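Local coordinates for protein response regulator ChrA (Corynebacterium diphtheriae, PDB 4YN8) that probably binds DNA to regulate transcription as the response regulator of a haem-sensing two-component system, at residues 96-102 with 122-128; 149-153 with 163-167. The protein carries 1 engineered substitution. All coordinates share one frame; numbering follows the deposited sequence.

Contact 1: residues 96-102 with 122-128; sequences GAMGYLL and RTLAPEV
Arg122 curls back to the loop just ahead of strand 99-102 and grips two successive backbone carbonyls with its guanidinium. NH2 donates to Ala97 O at 2.8 Å, a fairly straight bond (152°) with the acceptor close to the guanidinium plane, while NE reaches Met98 O at 3.0 Å from above that carbonyl's plane. A second, weak bond runs from Arg122 NE to Ala97 O. Bends at chi2 and chi3 (-45° and -75°) curl the arginine chain back to these oxygens, and its CD passes Met98 SD on the way. Leu124 CD2 sits over the centre of one guanidinium face, 3.8 Å above the plane, so bonds at the edge and a methyl on a face together hold the group.

Met98 O is doubly used: Thr123 N also donates to it, at 3.1 Å, from the opposite face of its plane to Arg122 NE. The next rung is Tyr100 N to Thr123 O, 2.9 Å, with the donor in the carbonyl plane. These two bonds pair the strands in parallel, Gly99 beside Thr123 and Tyr100 beside Leu124. The Tyr100 hydroxyl is engaged as well, accepting from Ala97 N at 3.0 Å and bonded to Ala92 O.

Beyond the rungs the contact turns apolar. Ala125, the N-cap residue of helix 126-136, sets its CB 3.9 Å from Leu101 CD1, and Val128 lies against the strand, CG1 on Tyr100 CB and CG2 on the Leu101 backbone and Leu102 CD2. Strand 77-81 bonds to the other edge of 99-102 through Gly99 and Leu101. Strand 99-102, helix 107-119 and strand 123-124 form a beta-alpha-beta unit at one margin of the parallel sheet of a CheY-like receiver domain.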
ATOM      1  N   GLY A  96      -8.891  -3.736  -5.845  1.00  8.76           N
ATOM      2  CA  GLY A  96      -9.678  -3.670  -7.070  1.00  8.35           C
ATOM      3  C   GLY A  96     -10.873  -2.755  -7.085  1.00  8.28           C
ATOM      4  O   GLY A  96     -11.972  -3.103  -7.625  1.00  8.99           O
ATOM      5  N   ALA A  97     -10.709  -1.560  -6.522  1.00  8.31           N
ATOM      6  CA  ALA A  97     -11.715  -0.523  -6.680  1.00  9.22           C
ATOM      7  C   ALA A  97     -11.875  -0.184  -8.161  1.00  9.92           C
ATOM      8  O   ALA A  97     -10.936  -0.301  -8.925  1.00  9.91           O
ATOM      9  CB  ALA A  97     -11.300   0.711  -5.936  1.00  8.68           C
ATOM     10  N   MET A  98     -13.061   0.264  -8.525  1.00  9.95           N
ATOM     11  CA  MET A  98     -13.352   0.713  -9.884  1.00 10.68           C
ATOM     12  C   MET A  98     -12.365   1.786 -10.315  1.00 10.34           C
ATOM     13  O   MET A  98     -11.801   1.688 -11.425  1.00 11.89           O
ATOM     14  CB  MET A  98     -14.785   1.200  -9.995  1.00 11.44           C
ATOM     15  CG  MET A  98     -15.265   1.622 -11.355  1.00 13.28           C
ATOM     16  SD  MET A  98     -15.244   0.293 -12.588  1.00 16.18           S
ATOM     17  CE  MET A  98     -16.239  -0.939 -11.824  1.00 18.65           C
ATOM     18  N   GLY A  99     -12.123   2.777  -9.443  1.00  9.42           N
ATOM     19  CA  GLY A  99     -11.195   3.860  -9.786  1.00  8.89           C
ATOM     20  C   GLY A  99     -10.224   4.223  -8.701  1.00  8.12           C
ATOM     21  O   GLY A  99     -10.464   3.951  -7.515  1.00  7.31           O
ATOM     22  N   TYR A 100      -9.136   4.864  -9.120  1.00  8.22           N
ATOM     23  CA  TYR A 100      -8.084   5.342  -8.232  1.00  8.33           C
ATOM     24  C   TYR A 100      -7.671   6.713  -8.789  1.00  9.39           C
ATOM     25  O   TYR A 100      -7.516   6.868 -10.011  1.00 11.49           O
ATOM     26  CB  TYR A 100      -6.831   4.440  -8.277  1.00  8.52           C
ATOM     27  CG  TYR A 100      -7.068   3.060  -7.741  1.00  8.15           C
ATOM     28  CD1 TYR A 100      -7.615   2.058  -8.528  1.00  8.56           C
ATOM     29  CD2 TYR A 100      -6.829   2.807  -6.443  1.00  8.14           C
ATOM     30  CE1 TYR A 100      -7.936   0.839  -7.995  1.00  8.82           C
ATOM     31  CE2 TYR A 100      -7.056   1.545  -5.893  1.00  8.05           C
ATOM     32  CZ  TYR A 100      -7.640   0.593  -6.674  1.00  8.50           C
ATOM     33  OH  TYR A 100      -7.915  -0.615  -6.108  1.00  9.67           O
ATOM     34  N   LEU A 101      -7.446   7.648  -7.889  1.00  9.06           N
ATOM     35  CA  LEU A 101      -7.003   9.004  -8.260  1.00  9.74           C
ATOM     36  C   LEU A 101      -6.274   9.620  -7.109  1.00  9.76           C
ATOM     37  O   LEU A 101      -6.507   9.261  -5.952  1.00  9.40           O
ATOM     38  CB  LEU A 101      -8.213   9.870  -8.630  1.00 11.38           C
ATOM     39  CG  LEU A 101      -7.891  11.141  -9.419  1.00 13.32           C
ATOM     40  CD1 LEU A 101      -7.480  10.840 -10.837  1.00 15.01           C
ATOM     41  CD2 LEU A 101      -9.114  12.089  -9.393  1.00 14.63           C
ATOM     42  N   LEU A 102      -5.352  10.544  -7.384  1.00  9.47           N
ATOM     43  CA  LEU A 102      -4.775  11.308  -6.309  1.00 10.45           C
ATOM     44  C   LEU A 102      -5.644  12.470  -5.885  1.00 10.97           C
ATOM     45  O   LEU A 102      -6.312  13.075  -6.693  1.00 12.00           O
ATOM     46  CB  LEU A 102      -3.381  11.832  -6.657  1.00 11.63           C
ATOM     47  CG  LEU A 102      -2.328  10.781  -6.977  1.00 13.48           C
ATOM     48  CD1 LEU A 102      -0.997  11.466  -7.292  1.00 15.09           C
ATOM     49  CD2 LEU A 102      -2.172   9.816  -5.849  1.00 13.50           C
ATOM     50  N   ARG A 122     -13.079   1.654 -15.593  1.00 15.49           N
ATOM     51  CA  ARG A 122     -11.935   1.717 -14.691  1.00 16.42           C
ATOM     52  C   ARG A 122     -11.197   3.030 -14.804  1.00 15.59           C
ATOM     53  O   ARG A 122     -11.028   3.552 -15.921  1.00 15.82           O
ATOM     54  CB  ARG A 122     -10.884   0.657 -15.012  1.00 16.81           C
ATOM     55  CG  ARG A 122     -11.136  -0.757 -14.736  1.00 19.13           C
ATOM     56  CD  ARG A 122     -11.735  -1.104 -13.421  1.00 17.12           C
ATOM     57  NE  ARG A 122     -10.925  -1.075 -12.213  1.00 15.15           N
ATOM     58  CZ  ARG A 122      -9.992  -1.959 -11.867  1.00 15.01           C
ATOM     59  NH1 ARG A 122      -9.509  -2.868 -12.742  1.00 14.47           N
ATOM     60  NH2 ARG A 122      -9.437  -1.847 -10.679  1.00 14.82           N
ATOM     61  N   THR A 123     -10.712   3.578 -13.681  1.00 12.85           N
ATOM     62  CA  THR A 123      -9.755   4.683 -13.692  1.00 12.47           C
ATOM     63  C   THR A 123      -8.531   4.210 -13.000  1.00 13.55           C
ATOM     64  O   THR A 123      -8.488   4.141 -11.815  1.00 11.72           O
ATOM     65  CB  THR A 123     -10.283   5.956 -13.002  1.00 13.36           C
ATOM     66  OG1 THR A 123     -11.482   6.359 -13.657  1.00 13.74           O
ATOM     67  CG2 THR A 123      -9.260   7.117 -13.022  1.00 13.06           C
ATOM     68  N   LEU A 124      -7.518   3.826 -13.774  1.00 13.38           N
ATOM     69  CA  LEU A 124      -6.238   3.431 -13.188  1.00 14.98           C
ATOM     70  C   LEU A 124      -5.264   4.562 -13.418  1.00 16.24           C
ATOM     71  O   LEU A 124      -4.425   4.547 -14.350  1.00 14.76           O
ATOM     72  CB  LEU A 124      -5.780   2.134 -13.824  1.00 17.01           C
ATOM     73  CG  LEU A 124      -6.783   1.005 -13.766  1.00 18.25           C
ATOM     74  CD1 LEU A 124      -6.198  -0.263 -14.407  1.00 21.35           C
ATOM     75  CD2 LEU A 124      -7.205   0.739 -12.329  1.00 21.49           C
ATOM     76  N   ALA A 125      -5.423   5.603 -12.626  1.00 14.26           N
ATOM     77  CA  ALA A 125      -4.786   6.863 -12.963  1.00 14.70           C
ATOM     78  C   ALA A 125      -3.261   6.679 -13.021  1.00 14.74           C
ATOM     79  O   ALA A 125      -2.639   6.111 -12.095  1.00 12.41           O
ATOM     80  CB  ALA A 125      -5.135   7.943 -11.948  1.00 15.30           C
ATOM     81  N   PRO A 126      -2.627   7.196 -14.085  1.00 16.03           N
ATOM     82  CA  PRO A 126      -1.165   7.047 -14.185  1.00 16.16           C
ATOM     83  C   PRO A 126      -0.414   7.564 -12.986  1.00 14.49           C
ATOM     84  O   PRO A 126       0.619   6.998 -12.623  1.00 12.72           O
ATOM     85  CB  PRO A 126      -0.825   7.872 -15.493  1.00 16.97           C
ATOM     86  CG  PRO A 126      -2.046   7.671 -16.306  1.00 18.27           C
ATOM     87  CD  PRO A 126      -3.211   7.722 -15.335  1.00 16.94           C
ATOM     88  N   GLU A 127      -0.909   8.638 -12.343  1.00 13.12           N
ATOM     89  CA  GLU A 127      -0.240   9.173 -11.194  1.00 13.67           C
ATOM     90  C   GLU A 127      -0.281   8.222 -10.002  1.00 12.02           C
ATOM     91  O   GLU A 127       0.616   8.210  -9.197  1.00 10.94           O
ATOM     92  CB  GLU A 127      -0.830  10.521 -10.798  1.00 17.15           C
ATOM     93  CG  GLU A 127      -0.677  11.588 -11.892  1.00 21.56           C
ATOM     94  CD  GLU A 127      -1.665  11.503 -13.042  1.00 27.81           C
ATOM     95  OE1 GLU A 127      -2.581  10.610 -13.085  1.00 28.48           O
ATOM     96  OE2 GLU A 127      -1.519  12.358 -13.976  1.00 35.27           O
ATOM     97  N   VAL A 128      -1.377   7.466  -9.893  1.00 10.64           N
ATOM     98  CA  VAL A 128      -1.477   6.481  -8.851  1.00 10.45           C
ATOM     99  C   VAL A 128      -0.524   5.308  -9.146  1.00 10.18           C
ATOM    100  O   VAL A 128       0.163   4.811  -8.261  1.00 10.68           O
ATOM    101  CB  VAL A 128      -2.929   6.008  -8.631  1.00 10.53           C
ATOM    102  CG1 VAL A 128      -2.967   4.891  -7.615  1.00 11.09           C
ATOM    103  CG2 VAL A 128      -3.792   7.198  -8.139  1.00 11.88           C
TER

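Contact 2: residues 149-153 with 163-167; sequences EILQN and LAAKL
Leu167 overlaps the side chains of Glu149 and Ile150 with its two methyls, one for each. CD2 lies against the carboxylate end of Glu149, 3.4 Å from OE2, the two side chains running alongside each other, head to tail; CD1 meets Ile150 CG1 at 3.8 Å. Glu149 reaches this far because its chain is extended, with CG anti to the backbone N (chi1 -174°). Its carboxylate is anchored on its own helix, where OE1 makes a salt bridge to Arg146, and Arg146 also touches Leu167.

One turn earlier on helix 160-167, Leu163 presses CD2 on Asn153 CB at 3.3 Å, a tight approach at the point where the backbones come nearest, with CA atoms of Asn153 and Leu163 7.0 Å apart. Its other methyl, CD1, makes a looser contact with Ile150 CG2 at 4.4 Å. Leu163 and Leu167, one turn apart, thus both face helix 145-155 and both touch Ile150. The aliphatic chain of Lys166, fully extended from a first torsion of -173°, runs out to the Asn153 side chain at the outer margin of the contact.

The axes of 149-153 and 163-167 come no closer than 11.2 Å and their directions differ by 123°, so side chains rather than backbones bridge the gap. Helix 171-185 packs against both: His177 and Leu178 touch Ile150, and Val174 touches Leu163. Helices 145-155, 160-167 and 171-185 packed in this way are characteristic of the LuxR-type (GerE) helix-turn-helix domain, in which 160-167 and 171-185 supply the helix-turn-helix itself.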
ATOM      1  N   GLU A 149      31.857 -11.589   5.638  1.00 11.52           N
ATOM      2  CA  GLU A 149      32.755 -12.257   6.561  1.00 12.35           C
ATOM      3  C   GLU A 149      32.058 -13.302   7.333  1.00 11.40           C
ATOM      4  O   GLU A 149      32.575 -14.422   7.503  1.00 11.89           O
ATOM      5  CB  GLU A 149      33.325 -11.226   7.561  1.00 14.16           C
ATOM      6  CG  GLU A 149      34.387 -11.762   8.482  1.00 17.26           C
ATOM      7  CD  GLU A 149      34.913 -10.668   9.434  1.00 21.89           C
ATOM      8  OE1 GLU A 149      34.128  -9.751   9.817  1.00 22.07           O
ATOM      9  OE2 GLU A 149      36.087 -10.745   9.823  1.00 24.61           O
ATOM     10  N   ILE A 150      30.849 -13.012   7.814  1.00 11.13           N
ATOM     11  CA  ILE A 150      30.111 -14.036   8.514  1.00 10.76           C
ATOM     12  C   ILE A 150      29.807 -15.227   7.609  1.00 11.47           C
ATOM     13  O   ILE A 150      29.925 -16.384   8.054  1.00 11.08           O
ATOM     14  CB  ILE A 150      28.815 -13.444   9.121  1.00 11.42           C
ATOM     15  CG1 ILE A 150      29.187 -12.607  10.369  1.00 12.59           C
ATOM     16  CG2 ILE A 150      27.834 -14.502   9.521  1.00 11.27           C
ATOM     17  CD1 ILE A 150      28.046 -11.774  10.865  1.00 13.41           C
ATOM     18  N   LEU A 151      29.338 -14.947   6.399  1.00 11.18           N
ATOM     19  CA  LEU A 151      29.053 -16.082   5.450  1.00 12.14           C
ATOM     20  C   LEU A 151      30.285 -16.940   5.173  1.00 11.74           C
ATOM     21  O   LEU A 151      30.187 -18.201   5.161  1.00 12.86           O
ATOM     22  CB  LEU A 151      28.453 -15.550   4.167  1.00 12.38           C
ATOM     23  CG  LEU A 151      27.012 -15.110   4.299  1.00 13.72           C
ATOM     24  CD1 LEU A 151      26.715 -14.172   3.126  1.00 14.48           C
ATOM     25  CD2 LEU A 151      26.057 -16.297   4.316  1.00 14.72           C
ATOM     26  N   GLN A 152      31.426 -16.303   4.971  1.00 12.42           N
ATOM     27  CA  GLN A 152      32.694 -17.028   4.679  1.00 13.01           C
ATOM     28  C   GLN A 152      33.042 -17.931   5.854  1.00 14.78           C
ATOM     29  O   GLN A 152      33.534 -19.066   5.680  1.00 15.41           O
ATOM     30  CB  GLN A 152      33.806 -16.059   4.392  1.00 13.53           C
ATOM     31  CG  GLN A 152      33.619 -15.392   3.046  1.00 13.44           C
ATOM     32  CD  GLN A 152      34.569 -14.300   2.759  1.00 14.62           C
ATOM     33  OE1 GLN A 152      35.038 -13.585   3.664  1.00 15.23           O
ATOM     34  NE2 GLN A 152      34.967 -14.209   1.518  1.00 15.08           N
ATOM     35  N   ASN A 153      32.794 -17.454   7.074  1.00 14.70           N
ATOM     36  CA  ASN A 153      33.013 -18.331   8.239  1.00 16.09           C
ATOM     37  C   ASN A 153      31.937 -19.378   8.470  1.00 16.68           C
ATOM     38  O   ASN A 153      32.254 -20.508   8.926  1.00 18.02           O
ATOM     39  CB  ASN A 153      33.272 -17.466   9.499  1.00 15.81           C
ATOM     40  CG  ASN A 153      34.613 -16.770   9.452  1.00 18.20           C
ATOM     41  OD1 ASN A 153      34.764 -15.626   9.001  1.00 19.38           O
ATOM     42  ND2 ASN A 153      35.606 -17.473   9.851  1.00 18.49           N
ATOM     43  N   LEU A 163      31.760 -18.236  15.801  1.00 15.87           N
ATOM     44  CA  LEU A 163      31.757 -17.009  15.028  1.00 15.65           C
ATOM     45  C   LEU A 163      31.996 -15.850  15.950  1.00 15.21           C
ATOM     46  O   LEU A 163      32.773 -14.995  15.639  1.00 16.98           O
ATOM     47  CB  LEU A 163      30.415 -16.786  14.310  1.00 17.28           C
ATOM     48  CG  LEU A 163      30.121 -17.661  13.091  1.00 17.59           C
ATOM     49  CD1 LEU A 163      28.704 -17.513  12.572  1.00 19.19           C
ATOM     50  CD2 LEU A 163      31.116 -17.322  12.014  1.00 18.53           C
ATOM     51  N   ALA A 164      31.307 -15.839  17.084  1.00 14.73           N
ATOM     52  CA  ALA A 164      31.464 -14.762  18.063  1.00 15.88           C
ATOM     53  C   ALA A 164      32.891 -14.673  18.531  1.00 16.64           C
ATOM     54  O   ALA A 164      33.472 -13.581  18.603  1.00 17.36           O
ATOM     55  CB  ALA A 164      30.513 -14.992  19.228  1.00 15.64           C
ATOM     56  N   ALA A 165      33.481 -15.820  18.835  1.00 18.37           N
ATOM     57  CA  ALA A 165      34.831 -15.853  19.372  1.00 19.96           C
ATOM     58  C   ALA A 165      35.848 -15.381  18.325  1.00 21.00           C
ATOM     59  O   ALA A 165      36.759 -14.583  18.610  1.00 21.93           O
ATOM     60  CB  ALA A 165      35.137 -17.260  19.849  1.00 21.01           C
ATOM     61  N   LYS A 166      35.663 -15.818  17.083  1.00 18.03           N
ATOM     62  CA  LYS A 166      36.594 -15.486  16.030  1.00 18.56           C
ATOM     63  C   LYS A 166      36.517 -14.034  15.587  1.00 17.63           C
ATOM     64  O   LYS A 166      37.551 -13.395  15.294  1.00 18.33           O
ATOM     65  CB  LYS A 166      36.352 -16.440  14.863  1.00 20.09           C
ATOM     66  CG  LYS A 166      37.395 -16.277  13.780  1.00 22.34           C
ATOM     67  CD  LYS A 166      37.246 -17.302  12.677  1.00 23.37           C
ATOM     68  CE  LYS A 166      38.192 -16.948  11.530  1.00 25.31           C
ATOM     69  NZ  LYS A 166      38.198 -18.123  10.622  1.00 28.07           N
ATOM     70  N   LEU A 167      35.305 -13.495  15.537  1.00 15.12           N
ATOM     71  CA  LEU A 167      35.084 -12.144  15.022  1.00 16.42           C
ATOM     72  C   LEU A 167      35.075 -11.073  16.141  1.00 16.43           C
ATOM     73  O   LEU A 167      34.980  -9.868  15.863  1.00 17.90           O
ATOM     74  CB  LEU A 167      33.743 -12.081  14.261  1.00 15.74           C
ATOM     75  CG  LEU A 167      33.744 -13.058  13.066  1.00 18.74           C
ATOM     76  CD1 LEU A 167      32.464 -12.938  12.259  1.00 19.57           C
ATOM     77  CD2 LEU A 167      34.934 -12.878  12.164  1.00 20.21           C
TER

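In the fold
The two contacts lie in different domains, on opposite sides of the chain's centre, with their own centres about 50 Å apart and nearest atoms about 35 Å apart. They come in series: contact 1 is complete before contact 2 begins, and helix 126-136 starts within contact 1; helix 145-155, which carries the first segment of contact 2, is the next helix in the chain, after a short linker. No strand or helix is shared. Contact 1 belongs to the edge of the receiver domain's parallel sheet, contact 2 to the all-helical LuxR-type domain. This separation fits an extended arrangement of receiver and probable DNA-binding modules, each with its own core.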